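Local coordinates for hypothetical protein (Pseudomonas aeruginosa, PDB 2H1T), which is of unknown biochemical function but probably binds glycolipids and may take part in their metabolism, at residues 82-86 against 97-103; 125-131 against 143-149; 74-78 against 138-142. One frame throughout, in Å; residues are numbered along the deposited sequence. Where two conformers were deposited one is given.

Contact 1. Residues 82-86 against 97-103; sequences GRGHW and FDGCLDI
Gly-84 and Gly-99 bring the two segments closest, CA to CA 4.1 Å, and the backbones diverge from there through His-85 and Asp-98 to Trp-86 and Phe-97. Residues 97-100 form a type II beta turn closed by Cys-100 N on Phe-97 O, with Gly-99 at its third position. Gly-99 N donates to Gly-84 O at 2.8 Å, in the carbonyl plane and on a lone pair. Asp-98 CA sends its hydrogen to the same oxygen, Gly-84 O, at 3.3 Å. In return Gly-84 CA points a hydrogen almost straight (172°) at Cys-100 O. Lacking a side chain, Gly-84 lets the main chains come together; Gly-99 suits the positive phi of the turn's third position.

Trp-86 carries most of the side-chain contact. With CG anti to the carbonyl carbon (chi1 -66°), its indole turns toward the turn, and NE1 donates in the ring plane to Cys-100 O at 2.7 Å, a bond bent to 149°. Cys-100 O also takes a weak bond from water 1, itself held by Gly-84 N. Phe-97 CB lies over one face of the indole, 4.1 Å from the centroid of the Trp-86 five-membered ring, a CH-pi contact. At the far end of the indole, Trp-86 CH2 meets Ile-103 CG1 at 3.7 Å. Leu-101 CD2 comes back to within 3.5 Å of Gly-84 N. Water 2 joins Trp-86 N to Asp-98 OD1, whereas His-85 ND1 turns to Asp-81.

Around the indole stand Leu-60 of strand 60-69, Leu-78 and Ala-80 of strand 72-80 and Leu-132 of strand 126-135. The contact joins the loop entering strand 86-88 to the turn before strand 102-106, each an outermost strand of its sheet within this chain.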
loop_
_atom_site.group_PDB
_atom_site.type_symbol
_atom_site.label_atom_id
_atom_site.label_comp_id
_atom_site.label_asym_id
_atom_site.label_seq_id
_atom_site.Cartn_x
_atom_site.Cartn_y
_atom_site.Cartn_z
ATOM N N GLY A 82 12.404 22.473 -19.984
ATOM C CA GLY A 82 13.381 23.094 -19.080
ATOM C C GLY A 82 13.313 24.626 -19.031
ATOM O O GLY A 82 14.109 25.278 -18.310
ATOM N N ARG A 83 12.408 25.203 -19.829
ATOM C CA ARG A 83 12.244 26.649 -19.902
ATOM C C ARG A 83 10.822 27.088 -19.622
ATOM O O ARG A 83 10.458 28.229 -19.965
ATOM C CB ARG A 83 12.693 27.150 -21.273
ATOM C CG ARG A 83 14.118 26.800 -21.573
ATOM C CD ARG A 83 14.474 27.099 -23.006
ATOM N NE ARG A 83 14.205 25.919 -23.814
ATOM C CZ ARG A 83 13.448 25.872 -24.917
ATOM N NH1 ARG A 83 12.858 26.950 -25.414
ATOM N NH2 ARG A 83 13.309 24.724 -25.546
ATOM N N GLY A 84 10.030 26.199 -18.996
ATOM C CA GLY A 84 8.698 26.514 -18.500
ATOM C C GLY A 84 7.526 26.106 -19.402
ATOM O O GLY A 84 6.397 26.537 -19.158
ATOM N N HIS A 85 7.789 25.279 -20.421
ATOM C CA HIS A 85 6.750 24.872 -21.386
ATOM C C HIS A 85 6.537 23.380 -21.319
ATOM O O HIS A 85 7.471 22.593 -21.419
ATOM C CB HIS A 85 7.096 25.315 -22.816
ATOM C CG HIS A 85 7.557 26.732 -22.885
ATOM N ND1 HIS A 85 8.890 27.076 -22.969
ATOM C CD2 HIS A 85 6.871 27.894 -22.813
ATOM C CE1 HIS A 85 9.005 28.389 -22.954
ATOM N NE2 HIS A 85 7.794 28.908 -22.876
ATOM N N TRP A 86 5.281 23.005 -21.124
ATOM C CA TRP A 86 4.937 21.616 -20.843
ATOM C C TRP A 86 4.101 21.000 -21.888
ATOM O O TRP A 86 3.334 21.672 -22.591
ATOM C CB TRP A 86 4.177 21.553 -19.535
ATOM C CG TRP A 86 5.049 21.958 -18.365
ATOM C CD1 TRP A 86 5.471 23.225 -18.058
ATOM C CD2 TRP A 86 5.650 21.085 -17.408
ATOM N NE1 TRP A 86 6.251 23.188 -16.928
ATOM C CE2 TRP A 86 6.402 21.885 -16.529
ATOM C CE3 TRP A 86 5.635 19.700 -17.209
ATOM C CZ2 TRP A 86 7.125 21.340 -15.472
ATOM C CZ3 TRP A 86 6.327 19.165 -16.126
ATOM C CH2 TRP A 86 7.065 19.989 -15.282
ATOM N N PHE A 97 0.377 25.332 -17.457
ATOM C CA PHE A 97 1.539 25.089 -16.596
ATOM C C PHE A 97 2.698 26.002 -16.977
ATOM O O PHE A 97 3.800 25.903 -16.430
ATOM C CB PHE A 97 1.983 23.623 -16.675
ATOM C CG PHE A 97 0.890 22.638 -16.375
ATOM C CD1 PHE A 97 -0.208 22.985 -15.573
ATOM C CD2 PHE A 97 0.968 21.347 -16.842
ATOM C CE1 PHE A 97 -1.204 22.061 -15.306
ATOM C CE2 PHE A 97 -0.041 20.417 -16.552
ATOM C CZ PHE A 97 -1.116 20.784 -15.806
ATOM N N ASP A 98 2.448 26.912 -17.915
ATOM C CA ASP A 98 3.503 27.809 -18.363
ATOM C C ASP A 98 4.255 28.425 -17.192
ATOM O O ASP A 98 3.636 28.880 -16.240
ATOM C CB ASP A 98 2.903 28.917 -19.235
ATOM C CG ASP A 98 2.646 28.480 -20.680
ATOM O OD1 ASP A 98 3.083 27.390 -21.140
ATOM O OD2 ASP A 98 2.014 29.284 -21.385
ATOM N N GLY A 99 5.583 28.431 -17.254
ATOM C CA GLY A 99 6.423 29.016 -16.195
ATOM C C GLY A 99 6.871 28.067 -15.108
ATOM O O GLY A 99 7.776 28.384 -14.357
ATOM N N CYS A 100 6.248 26.899 -14.992
ATOM C CA CYS A 100 6.715 25.935 -13.996
ATOM C C CYS A 100 7.993 25.277 -14.472
ATOM O O CYS A 100 8.037 24.739 -15.563
ATOM C CB CYS A 100 5.665 24.828 -13.763
ATOM S SG CYS A 100 4.190 25.416 -12.969
ATOM N N LEU A 101 9.040 25.336 -13.657
ATOM C CA LEU A 101 10.311 24.652 -13.949
ATOM C C LEU A 101 10.523 23.355 -13.131
ATOM O O LEU A 101 11.350 22.508 -13.526
ATOM C CB LEU A 101 11.482 25.596 -13.628
ATOM C CG LEU A 101 11.494 26.940 -14.372
ATOM C CD1 LEU A 101 12.705 27.770 -13.957
ATOM C CD2 LEU A 101 11.465 26.732 -15.844
ATOM N N ASP A 102 9.840 23.249 -11.973
ATOM C CA ASP A 102 10.014 22.146 -11.030
ATOM C C ASP A 102 8.642 21.506 -10.763
ATOM O O ASP A 102 7.590 22.175 -10.836
ATOM C CB ASP A 102 10.631 22.592 -9.708
ATOM C CG ASP A 102 11.756 23.557 -9.891
ATOM O OD1 ASP A 102 12.866 23.152 -10.368
ATOM O OD2 ASP A 102 11.511 24.743 -9.594
ATOM N N ILE A 103 8.682 20.223 -10.469
ATOM C CA ILE A 103 7.516 19.472 -10.013
ATOM C C ILE A 103 7.610 19.346 -8.479
ATOM O O ILE A 103 8.705 19.290 -7.918
ATOM C CB ILE A 103 7.442 18.073 -10.696
ATOM C CG1 ILE A 103 6.803 18.199 -12.073
ATOM C CG2 ILE A 103 6.587 17.086 -9.929
ATOM C CD1 ILE A 103 6.601 16.827 -12.784
HETATM O O HOH W 1 10.139 23.580 -17.889
HETATM O O HOH W 2 3.290 24.769 -20.416
#

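Contact 2. Residues 125-131 against 143-149; sequences QRAEIRA and SMRQAYT
A beta hairpin within the mixed sheet brings Arg-126 to Ala-131 alongside Thr-149 to Met-144, the strand directions 157° apart. Ala-127/Tyr-148, Ile-129/Gln-146 and Ala-131/Met-144 are the hydrogen-bonded pairs, each with two backbone bonds; Ile-129 N to Gln-146 O, for instance, is 2.8 Å. The non-hydrogen-bonded pairs come closer, to 4.1 Å for Arg-126 CA and Thr-149 CA, with CA-H...O contacts such as Arg-126 CA to Tyr-148 O.

On the face of Arg-126, Glu-128 and Arg-145 the chemistry is charged. The extended Arg-126 chain lays one face of its guanidinium on the Ala-147 methyl, NH2 to CB 3.6 Å. In its own plane the same NH2 of Arg-126 forms a salt bridge to Glu-128 OE2 at 3.0 Å, on the anti side and tilted out of the carboxylate plane. Arg-126 NH1 has a second acid, Glu-159, and shares water 3 with Thr-149 OG1; this bonding holds the guanidinium against rotation. Glu-128 OE1 and Arg-145 NH2 stay 4.3 Å apart and are joined through water 4.

The opposite face is more apolar. Ile-129 CG1 takes the crowded position between backbone N and carbonyl carbon (chi1 74°), which carries CD1 obliquely to Tyr-148 CE1 at 3.9 Å. CD1 of Ile-129 also lies 3.8 Å from Gln-146 OE1. The Ala-131 CB packs against Gln-146 CD at 3.5 Å, while the NE2 of that amide is bonded to Asp-104 on strand 102-106. Tyr-148 OH reaches Asn-112.

Helix 113-119 covers the Ala-127, Ile-129 and Tyr-148 part of this face, Leu-119 meeting Ala-127 and Pro-115 touching both Ile-129 and Tyr-148. Strand 155-160 continues the sheet beyond strand 142-152, and strand 102-106 runs beside strand 126-135.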
loop_
_atom_site.group_PDB
_atom_site.type_symbol
_atom_site.label_atom_id
_atom_site.label_comp_id
_atom_site.label_asym_id
_atom_site.label_seq_id
_atom_site.Cartn_x
_atom_site.Cartn_y
_atom_site.Cartn_z
ATOM N N GLN A 125 19.506 34.000 0.895
ATOM C CA GLN A 125 18.866 34.302 -0.383
ATOM C C GLN A 125 17.528 33.647 -0.516
ATOM O O GLN A 125 17.415 32.454 -0.307
ATOM C CB GLN A 125 19.745 33.828 -1.530
ATOM C CG GLN A 125 19.425 34.418 -2.869
ATOM C CD GLN A 125 20.343 33.874 -3.967
ATOM O OE1 GLN A 125 21.395 33.269 -3.696
ATOM N NE2 GLN A 125 19.911 34.035 -5.215
ATOM N N ARG A 126 16.544 34.427 -0.961
ATOM C CA ARG A 126 15.187 33.966 -1.166
ATOM C C ARG A 126 14.883 33.888 -2.661
ATOM O O ARG A 126 15.310 34.747 -3.455
ATOM C CB ARG A 126 14.225 34.940 -0.466
ATOM C CG ARG A 126 12.764 34.761 -0.805
ATOM C CD ARG A 126 11.936 35.938 -0.313
ATOM N NE ARG A 126 10.498 35.708 -0.538
ATOM C CZ ARG A 126 9.674 35.106 0.317
ATOM N NH1 ARG A 126 10.125 34.672 1.480
ATOM N NH2 ARG A 126 8.386 34.934 -0.002
ATOM N N ALA A 127 14.148 32.855 -3.053
ATOM C CA ALA A 127 13.576 32.770 -4.402
ATOM C C ALA A 127 12.101 32.397 -4.355
ATOM O O ALA A 127 11.681 31.533 -3.574
ATOM C CB ALA A 127 14.323 31.764 -5.238
ATOM N N GLU A 128 11.305 33.026 -5.213
ATOM C CA GLU A 128 9.950 32.596 -5.379
ATOM C C GLU A 128 9.862 31.833 -6.711
ATOM O O GLU A 128 10.385 32.284 -7.734
ATOM C CB GLU A 128 8.994 33.776 -5.316
ATOM C CG GLU A 128 9.254 34.706 -4.119
ATOM C CD GLU A 128 8.114 35.666 -3.845
ATOM O OE1 GLU A 128 7.357 35.949 -4.794
ATOM O OE2 GLU A 128 7.969 36.161 -2.696
ATOM N N ILE A 129 9.208 30.676 -6.684
ATOM C CA ILE A 129 9.152 29.808 -7.839
ATOM C C ILE A 129 7.690 29.508 -8.135
ATOM O O ILE A 129 6.812 29.781 -7.306
ATOM C CB ILE A 129 9.975 28.491 -7.642
ATOM C CG1 ILE A 129 9.256 27.533 -6.680
ATOM C CG2 ILE A 129 11.386 28.788 -7.096
ATOM C CD1 ILE A 129 9.818 26.152 -6.618
ATOM N N ARG A 130 7.463 29.015 -9.346
ATOM C CA ARG A 130 6.201 28.445 -9.770
ATOM C C ARG A 130 6.380 26.935 -9.950
ATOM O O ARG A 130 7.052 26.447 -10.880
ATOM C CB ARG A 130 5.689 29.166 -11.017
ATOM C CG ARG A 130 4.287 28.733 -11.449
ATOM C CD ARG A 130 3.823 29.395 -12.771
ATOM N NE ARG A 130 3.678 30.824 -12.613
ATOM C CZ ARG A 130 2.688 31.413 -11.932
ATOM N NH1 ARG A 130 1.696 30.706 -11.356
ATOM N NH2 ARG A 130 2.685 32.737 -11.807
ATOM N N ALA A 131 5.841 26.176 -9.001
ATOM C CA ALA A 131 6.011 24.751 -8.999
ATOM C C ALA A 131 4.812 24.073 -9.636
ATOM O O ALA A 131 3.676 24.516 -9.480
ATOM C CB ALA A 131 6.189 24.221 -7.552
ATOM N N SER A 143 -0.434 24.585 -11.188
ATOM C CA SER A 143 0.609 25.529 -10.818
ATOM C C SER A 143 0.441 26.038 -9.377
ATOM O O SER A 143 -0.671 26.306 -8.918
ATOM C CB SER A 143 0.628 26.699 -11.794
ATOM O OG SER A 143 1.710 27.537 -11.487
HETATM N N MSE A 144 1.561 26.171 -8.665
HETATM C CA MSE A 144 1.546 26.653 -7.278
HETATM C C MSE A 144 2.787 27.494 -6.961
HETATM O O MSE A 144 3.921 27.050 -7.185
HETATM C CB MSE A 144 1.465 25.494 -6.286
HETATM C CG MSE A 144 1.379 25.944 -4.879
HETATM SE SE MSE A 144 1.534 24.468 -3.707
HETATM C CE MSE A 144 -0.237 23.775 -3.989
ATOM N N ARG A 145 2.546 28.701 -6.471
ATOM C CA ARG A 145 3.598 29.627 -6.090
ATOM C C ARG A 145 4.190 29.213 -4.738
ATOM O O ARG A 145 3.462 28.953 -3.789
ATOM C CB ARG A 145 3.063 31.064 -6.049
ATOM C CG ARG A 145 2.738 31.634 -7.443
ATOM C CD ARG A 145 1.991 32.954 -7.397
ATOM N NE ARG A 145 2.730 33.931 -6.603
ATOM C CZ ARG A 145 2.316 34.478 -5.465
ATOM N NH1 ARG A 145 1.104 34.236 -4.966
ATOM N NH2 ARG A 145 3.117 35.331 -4.843
ATOM N N GLN A 146 5.517 29.131 -4.697
ATOM C CA GLN A 146 6.244 28.672 -3.521
ATOM C C GLN A 146 7.437 29.581 -3.321
ATOM O O GLN A 146 7.889 30.209 -4.258
ATOM C CB GLN A 146 6.722 27.247 -3.710
ATOM C CG GLN A 146 5.614 26.252 -3.975
ATOM C CD GLN A 146 6.098 24.847 -4.123
ATOM O OE1 GLN A 146 7.311 24.586 -4.246
ATOM N NE2 GLN A 146 5.161 23.903 -4.051
ATOM N N ALA A 147 7.972 29.626 -2.104
ATOM C CA ALA A 147 9.268 30.281 -1.896
ATOM C C ALA A 147 10.239 29.388 -1.139
ATOM O O ALA A 147 9.840 28.601 -0.245
ATOM C CB ALA A 147 9.108 31.609 -1.166
ATOM N N TYR A 148 11.503 29.517 -1.518
ATOM C CA TYR A 148 12.612 28.905 -0.804
ATOM C C TYR A 148 13.622 29.970 -0.367
ATOM O O TYR A 148 14.041 30.834 -1.154
ATOM C CB TYR A 148 13.320 27.881 -1.700
ATOM C CG TYR A 148 12.623 26.557 -1.902
ATOM C CD1 TYR A 148 11.509 26.447 -2.742
ATOM C CD2 TYR A 148 13.141 25.396 -1.341
ATOM C CE1 TYR A 148 10.871 25.179 -2.948
ATOM C CE2 TYR A 148 12.530 24.158 -1.537
ATOM C CZ TYR A 148 11.397 24.072 -2.329
ATOM O OH TYR A 148 10.804 22.849 -2.511
ATOM N N THR A 149 14.018 29.906 0.909
ATOM C CA THR A 149 15.104 30.709 1.395
ATOM C C THR A 149 16.196 29.827 2.013
ATOM O O THR A 149 15.910 28.997 2.888
ATOM C CB THR A 149 14.554 31.752 2.392
ATOM O OG1 THR A 149 13.470 32.474 1.752
ATOM C CG2 THR A 149 15.643 32.697 2.831
HETATM O O HOH W 3 12.627 34.824 2.954
HETATM O O HOH W 4 5.668 34.574 -6.244
#

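Contact 3. Residues 74-78 against 138-142; sequences RKLHL and ALEPR
Ala-138 begins the contact with its carbonyl, which receives Arg-74 NE at 2.8 Å; the donor is tilted from the carbonyl plane and the bond is bent to 142°. Leu-139 follows with backbone angles in the left-handed region (phi 55°), and its oxygen takes the next bond, Arg-74 NH2 to Leu-139 O at 2.6 Å. That oxygen lies near the guanidinium plane, although NH2 approaches from above the carbonyl plane and not on a lone pair. Two successive carbonyls are therefore held along one edge of a single guanidinium, which limits its rotation. Arg-74 CG lies roughly anti to the backbone N (chi1 153°) and the chain bends at chi2, bringing NE and NH2 to the two carbonyls. Leu-139 CB closes against the same group, 3.7 Å from Arg-74 NE, and its side chain continues toward Phe-65 and Ile-134.

Glu-140 sets its CB away from the strand, and the chain turns into Pro-141. The proline ring faces strand 72-80: Pro-141 CG, the outer corner of the ring, meets the end of Leu-76 at CD2, 3.7 Å away, and Leu-78 CD1 lies more loosely at 4.2 Å from the same Pro-141 CG. Leu-76 CD2 also reaches back to Leu-139 O at 3.7 Å.

The two segments run in nearly the same direction, yet no bond joins backbone to backbone. In this protein, of a family probably related to LolA and LolB, side chains of strand 72-80 in the antiparallel sheet pack on the hairpin connection between strands 126-135 and 142-152 of the mixed sheet.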
loop_
_atom_site.group_PDB
_atom_site.type_symbol
_atom_site.label_atom_id
_atom_site.label_comp_id
_atom_site.label_asym_id
_atom_site.label_seq_id
_atom_site.Cartn_x
_atom_site.Cartn_y
_atom_site.Cartn_z
ATOM N N ARG A 74 -4.274 4.725 -12.859
ATOM C CA ARG A 74 -4.196 6.004 -13.559
ATOM C C ARG A 74 -2.729 6.276 -13.915
ATOM O O ARG A 74 -1.791 6.053 -13.109
ATOM C CB ARG A 74 -4.809 7.139 -12.721
ATOM C CG ARG A 74 -4.229 8.521 -13.006
ATOM C CD ARG A 74 -5.225 9.656 -12.806
ATOM N NE ARG A 74 -4.627 10.979 -13.038
ATOM C CZ ARG A 74 -4.415 11.559 -14.229
ATOM N NH1 ARG A 74 -4.705 10.961 -15.385
ATOM N NH2 ARG A 74 -3.893 12.774 -14.261
ATOM N N LYS A 75 -2.531 6.741 -15.137
ATOM C CA LYS A 75 -1.217 7.115 -15.582
ATOM C C LYS A 75 -1.170 8.634 -15.912
ATOM O O LYS A 75 -2.187 9.250 -16.250
ATOM C CB LYS A 75 -0.833 6.264 -16.804
ATOM C CG LYS A 75 -0.755 4.765 -16.527
ATOM C CD LYS A 75 -0.485 3.964 -17.805
ATOM C CE LYS A 75 -0.738 2.477 -17.528
ATOM N NZ LYS A 75 -0.778 1.601 -18.743
ATOM N N LEU A 76 0.031 9.187 -15.826
ATOM C CA LEU A 76 0.328 10.556 -16.271
ATOM C C LEU A 76 1.749 10.618 -16.828
ATOM O O LEU A 76 2.703 10.141 -16.202
ATOM C CB LEU A 76 0.148 11.538 -15.110
ATOM C CG LEU A 76 0.482 13.029 -15.343
ATOM C CD1 LEU A 76 -0.489 13.653 -16.395
ATOM C CD2 LEU A 76 0.422 13.796 -14.025
ATOM N N HIS A 77 1.873 11.203 -18.020
ATOM C CA HIS A 77 3.156 11.408 -18.688
ATOM C C HIS A 77 3.307 12.882 -19.074
ATOM O O HIS A 77 2.558 13.394 -19.901
ATOM C CB HIS A 77 3.233 10.570 -19.961
ATOM C CG HIS A 77 4.604 10.509 -20.569
ATOM N ND1 HIS A 77 4.843 9.939 -21.798
ATOM C CD2 HIS A 77 5.808 10.944 -20.120
ATOM C CE1 HIS A 77 6.135 10.031 -22.086
ATOM N NE2 HIS A 77 6.746 10.627 -21.076
ATOM N N LEU A 78 4.285 13.552 -18.480
ATOM C CA LEU A 78 4.546 14.968 -18.736
ATOM C C LEU A 78 5.944 15.163 -19.300
ATOM O O LEU A 78 6.903 14.462 -18.918
ATOM C CB LEU A 78 4.414 15.778 -17.418
ATOM C CG LEU A 78 3.038 15.821 -16.767
ATOM C CD1 LEU A 78 3.128 16.447 -15.423
ATOM C CD2 LEU A 78 2.024 16.581 -17.680
ATOM N N ALA A 138 -4.713 11.432 -7.119
ATOM C CA ALA A 138 -5.482 11.861 -8.292
ATOM C C ALA A 138 -4.615 12.335 -9.445
ATOM O O ALA A 138 -5.061 12.262 -10.580
ATOM C CB ALA A 138 -6.466 12.914 -7.938
ATOM N N LEU A 139 -3.429 12.850 -9.134
ATOM C CA LEU A 139 -2.412 13.246 -10.117
ATOM C C LEU A 139 -2.974 14.241 -11.129
ATOM O O LEU A 139 -2.817 14.076 -12.349
ATOM C CB LEU A 139 -1.849 12.025 -10.854
ATOM C CG LEU A 139 -1.180 10.902 -10.058
ATOM C CD1 LEU A 139 -0.602 9.942 -11.053
ATOM C CD2 LEU A 139 -0.122 11.429 -9.148
ATOM N N GLU A 140 -3.657 15.255 -10.601
ATOM C CA GLU A 140 -4.187 16.374 -11.404
ATOM C C GLU A 140 -3.305 17.591 -11.180
ATOM O O GLU A 140 -3.433 18.267 -10.163
ATOM C CB GLU A 140 -5.616 16.660 -10.981
ATOM C CG GLU A 140 -6.565 15.635 -11.510
ATOM C CD GLU A 140 -7.853 15.554 -10.707
ATOM O OE1 GLU A 140 -7.967 16.230 -9.649
ATOM O OE2 GLU A 140 -8.732 14.782 -11.127
ATOM N N PRO A 141 -2.352 17.833 -12.087
ATOM C CA PRO A 141 -1.395 18.893 -11.752
ATOM C C PRO A 141 -1.977 20.290 -11.713
ATOM O O PRO A 141 -2.951 20.591 -12.430
ATOM C CB PRO A 141 -0.360 18.807 -12.882
ATOM C CG PRO A 141 -0.514 17.341 -13.428
ATOM C CD PRO A 141 -2.014 17.192 -13.371
ATOM N N ARG A 142 -1.382 21.148 -10.886
ATOM C CA ARG A 142 -1.670 22.567 -11.007
ATOM C C ARG A 142 -0.516 23.407 -10.581
ATOM O O ARG A 142 0.294 23.003 -9.711
ATOM C CB ARG A 142 -2.900 22.952 -10.219
ATOM C CG ARG A 142 -2.776 22.737 -8.750
ATOM C CD ARG A 142 -4.106 22.946 -8.028
ATOM N NE ARG A 142 -4.036 22.438 -6.648
ATOM C CZ ARG A 142 -3.518 23.103 -5.625
ATOM N NH1 ARG A 142 -3.005 24.313 -5.796
ATOM N NH2 ARG A 142 -3.520 22.564 -4.404
#

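Overall arrangement
Contact 2 lies within one sheet, whereas contacts 1 and 3 each link parts of the two sheets. All are partly buried: contact 1 buries Trp-86, Cys-100 and Ile-103 but exposes His-85 and Asp-98; contact 2 buries Gln-146 and Tyr-148, with Arg-126 and Glu-128 exposed; contact 3 buries Leu-78 and Leu-139, with Ala-138 and Glu-140 at the surface. Regular backbone pairing in contact 2 gives way in contact 1 to an indole and a glycine main chain meeting a turn, and in contact 3 to an arginine gripping loop carbonyls. Cys-100, just before strand 102-106, packs on Arg-130, Ala-131 and Ser-143 of strands 126-135 and 142-152; Phe-97 on Pro-141 connects contacts 1 and 3.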